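Local structure of DNR protein (Pseudomonas aeruginosa, 2Z69) at the interface of chains A and B. The protein senses nitric oxide through its N-terminal sensor domain and, as a dimeric regulator of the CRP/FNR type, probably binds DNA to control transcription of dissimilative nitrate respiration genes. Numbering follows the deposited sequence. Chains: chain A/B, DNR protein.

The interface of chains A and B. Residues chain A 93, 123, 130, 133-134, 136-138; chain B 93, 130, 133-134, 137-138, 141, 153.
Helix 127-141 of chain A packs along helix 127-140 of chain B, and the 3-10 helix 89-93 of each chain borders the pair. B:Leu153, the last residue modelled in chain B, also reaches chain A. The centre of the contact is apolar. A:Ala130 and B:Ala130 meet methyl to methyl, CB to CB at 3.8 Å, which lets the helices come close at this level. Next along the helices the two Leu134 side chains cross obliquely. They differ in rotamer: B:Leu134 has CG anti to its backbone N, and A:Leu134 does not. A:Leu134 lies across B:Leu137 at about a right angle, with its CD2 3.5 Å from CD1 of B:Leu137. In the matching crossing, CD1 of A:Leu137 touches CD1 of B:Leu134 at 3.7 Å. The other branch of A:Leu137, CD2, meets CD1 of B:Leu153. That same CD1 methyl also packs 3.5 Å from CB of A:Lys136.

The serines at the flanks differ. B:Ser138 has OG anti to its backbone N (chi1 170°) and donates to the carbonyl O of A:Phe93 at 2.5 Å. The donor stands above the carbonyl plane, 81° out of it and not on a lone pair, so the bond is poorly directed despite its short length. A:Ser138 instead turns OG beside its own backbone N (chi1 -58°) and donates to O of A:Leu134 at 2.6 Å, within its helix. This OG still lies at the edge of the B:Phe93 ring, in its plane, and 3.5 Å from CB of B:Phe93. The two-fold relates the chains overall, while the Leu134 and Ser138 side chains depart from it locally. The paired dimerization helices form the two-fold centre of the dimer, between the beta barrels of the two sensor domains.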
# COMPACT_ATOMS: atom_id res chain seq x y z
N PHE A 93 -8.15 -1.01 -4.56
CA PHE A 93 -7.43 -0.63 -3.34
C PHE A 93 -8.00 0.67 -2.77
O PHE A 93 -7.27 1.56 -2.34
CB PHE A 93 -5.93 -0.54 -3.63
CG PHE A 93 -5.40 -1.74 -4.40
CD1 PHE A 93 -5.28 -1.71 -5.78
CD2 PHE A 93 -5.05 -2.91 -3.73
CE1 PHE A 93 -4.81 -2.85 -6.49
CE2 PHE A 93 -4.58 -4.05 -4.43
CZ PHE A 93 -4.48 -4.00 -5.81
N LEU A 123 -3.18 -12.02 -6.95
CA LEU A 123 -2.38 -11.24 -6.00
C LEU A 123 -2.18 -12.00 -4.68
O LEU A 123 -1.11 -11.95 -4.09
CB LEU A 123 -3.09 -9.91 -5.73
CG LEU A 123 -2.43 -8.93 -4.77
CD1 LEU A 123 -0.99 -8.69 -5.23
CD2 LEU A 123 -3.24 -7.64 -4.78
N ALA A 130 2.46 -8.05 -4.79
CA ALA A 130 2.04 -7.37 -3.55
C ALA A 130 3.07 -6.30 -3.11
O ALA A 130 2.69 -5.23 -2.64
CB ALA A 130 1.83 -8.37 -2.44
N LEU A 133 3.01 -3.29 -5.65
CA LEU A 133 1.82 -2.46 -5.37
C LEU A 133 1.99 -1.63 -4.11
O LEU A 133 1.53 -0.48 -4.05
CB LEU A 133 0.56 -3.32 -5.22
CG LEU A 133 0.08 -4.01 -6.51
CD1 LEU A 133 -1.03 -5.00 -6.23
CD2 LEU A 133 -0.37 -2.99 -7.53
N LEU A 134 2.66 -2.19 -3.11
CA LEU A 134 3.00 -1.43 -1.89
C LEU A 134 3.87 -0.21 -2.18
O LEU A 134 3.71 0.81 -1.53
CB LEU A 134 3.66 -2.33 -0.84
CG LEU A 134 2.75 -3.13 0.10
CD1 LEU A 134 3.52 -4.25 0.81
CD2 LEU A 134 2.11 -2.24 1.16
N LYS A 136 3.99 1.39 -5.09
CA LYS A 136 3.15 2.31 -5.84
C LYS A 136 2.27 3.13 -4.88
O LYS A 136 2.14 4.36 -5.03
CB LYS A 136 2.28 1.55 -6.84
CG LYS A 136 2.96 1.22 -8.15
CD LYS A 136 3.08 2.46 -9.01
CE LYS A 136 3.75 2.17 -10.35
NZ LYS A 136 3.69 3.39 -11.21
N LEU A 137 1.66 2.46 -3.90
CA LEU A 137 0.89 3.15 -2.88
C LEU A 137 1.80 4.04 -2.00
O LEU A 137 1.45 5.18 -1.71
CB LEU A 137 0.07 2.17 -2.02
CG LEU A 137 -1.12 1.45 -2.68
CD1 LEU A 137 -2.03 0.82 -1.62
CD2 LEU A 137 -1.94 2.39 -3.53
N SER A 138 2.99 3.54 -1.64
CA SER A 138 4.02 4.36 -0.96
C SER A 138 4.28 5.72 -1.62
O SER A 138 4.34 6.73 -0.93
CB SER A 138 5.34 3.59 -0.83
OG SER A 138 5.15 2.37 -0.11
N PHE B 93 6.97 3.06 4.34
CA PHE B 93 6.11 3.16 3.16
C PHE B 93 5.81 4.63 2.86
O PHE B 93 4.72 4.99 2.42
CB PHE B 93 4.80 2.37 3.37
CG PHE B 93 5.02 0.94 3.76
CD1 PHE B 93 4.94 0.56 5.10
CD2 PHE B 93 5.32 -0.03 2.80
CE1 PHE B 93 5.14 -0.77 5.49
CE2 PHE B 93 5.53 -1.37 3.18
CZ PHE B 93 5.44 -1.74 4.53
N ALA B 130 2.11 -8.93 3.49
CA ALA B 130 2.12 -7.92 2.42
C ALA B 130 0.72 -7.42 2.12
O ALA B 130 0.49 -6.21 2.07
CB ALA B 130 2.79 -8.47 1.18
N LEU B 133 -0.76 -5.16 4.94
CA LEU B 133 -0.19 -3.80 4.89
C LEU B 133 -0.75 -3.04 3.71
O LEU B 133 -0.95 -1.85 3.79
CB LEU B 133 1.34 -3.84 4.79
CG LEU B 133 2.02 -4.42 6.03
CD1 LEU B 133 3.45 -4.81 5.69
CD2 LEU B 133 1.98 -3.45 7.20
N LEU B 134 -1.01 -3.76 2.63
CA LEU B 134 -1.63 -3.20 1.44
C LEU B 134 -3.04 -2.69 1.78
O LEU B 134 -3.42 -1.61 1.35
CB LEU B 134 -1.65 -4.28 0.32
CG LEU B 134 -1.68 -3.88 -1.15
CD1 LEU B 134 -0.84 -2.65 -1.45
CD2 LEU B 134 -1.20 -5.05 -1.99
N LEU B 137 -2.45 0.52 4.12
CA LEU B 137 -1.99 1.64 3.30
C LEU B 137 -3.12 2.18 2.47
O LEU B 137 -3.22 3.38 2.26
CB LEU B 137 -0.88 1.20 2.34
CG LEU B 137 0.60 1.29 2.67
CD1 LEU B 137 1.36 1.22 1.33
CD2 LEU B 137 0.95 2.59 3.40
N SER B 138 -3.97 1.27 2.00
CA SER B 138 -5.13 1.60 1.19
C SER B 138 -6.22 2.39 1.94
O SER B 138 -6.79 3.32 1.38
CB SER B 138 -5.69 0.32 0.56
OG SER B 138 -6.95 0.54 -0.04
N LEU B 141 -5.01 5.84 2.42
CA LEU B 141 -5.05 6.57 1.16
C LEU B 141 -6.42 6.43 0.50
O LEU B 141 -6.52 6.21 -0.71
CB LEU B 141 -3.94 6.06 0.23
CG LEU B 141 -2.50 6.62 0.29
CD1 LEU B 141 -2.09 7.20 1.64
CD2 LEU B 141 -1.54 5.52 -0.15
N LEU B 153 -2.63 3.36 -10.76
CA LEU B 153 -1.54 3.22 -9.79
C LEU B 153 -0.25 3.79 -10.38
O LEU B 153 -0.23 4.89 -10.95
CB LEU B 153 -1.36 1.74 -9.38
CG LEU B 153 -2.07 1.09 -8.19
CD1 LEU B 153 -1.22 1.16 -6.94
CD2 LEU B 153 -3.43 1.66 -7.89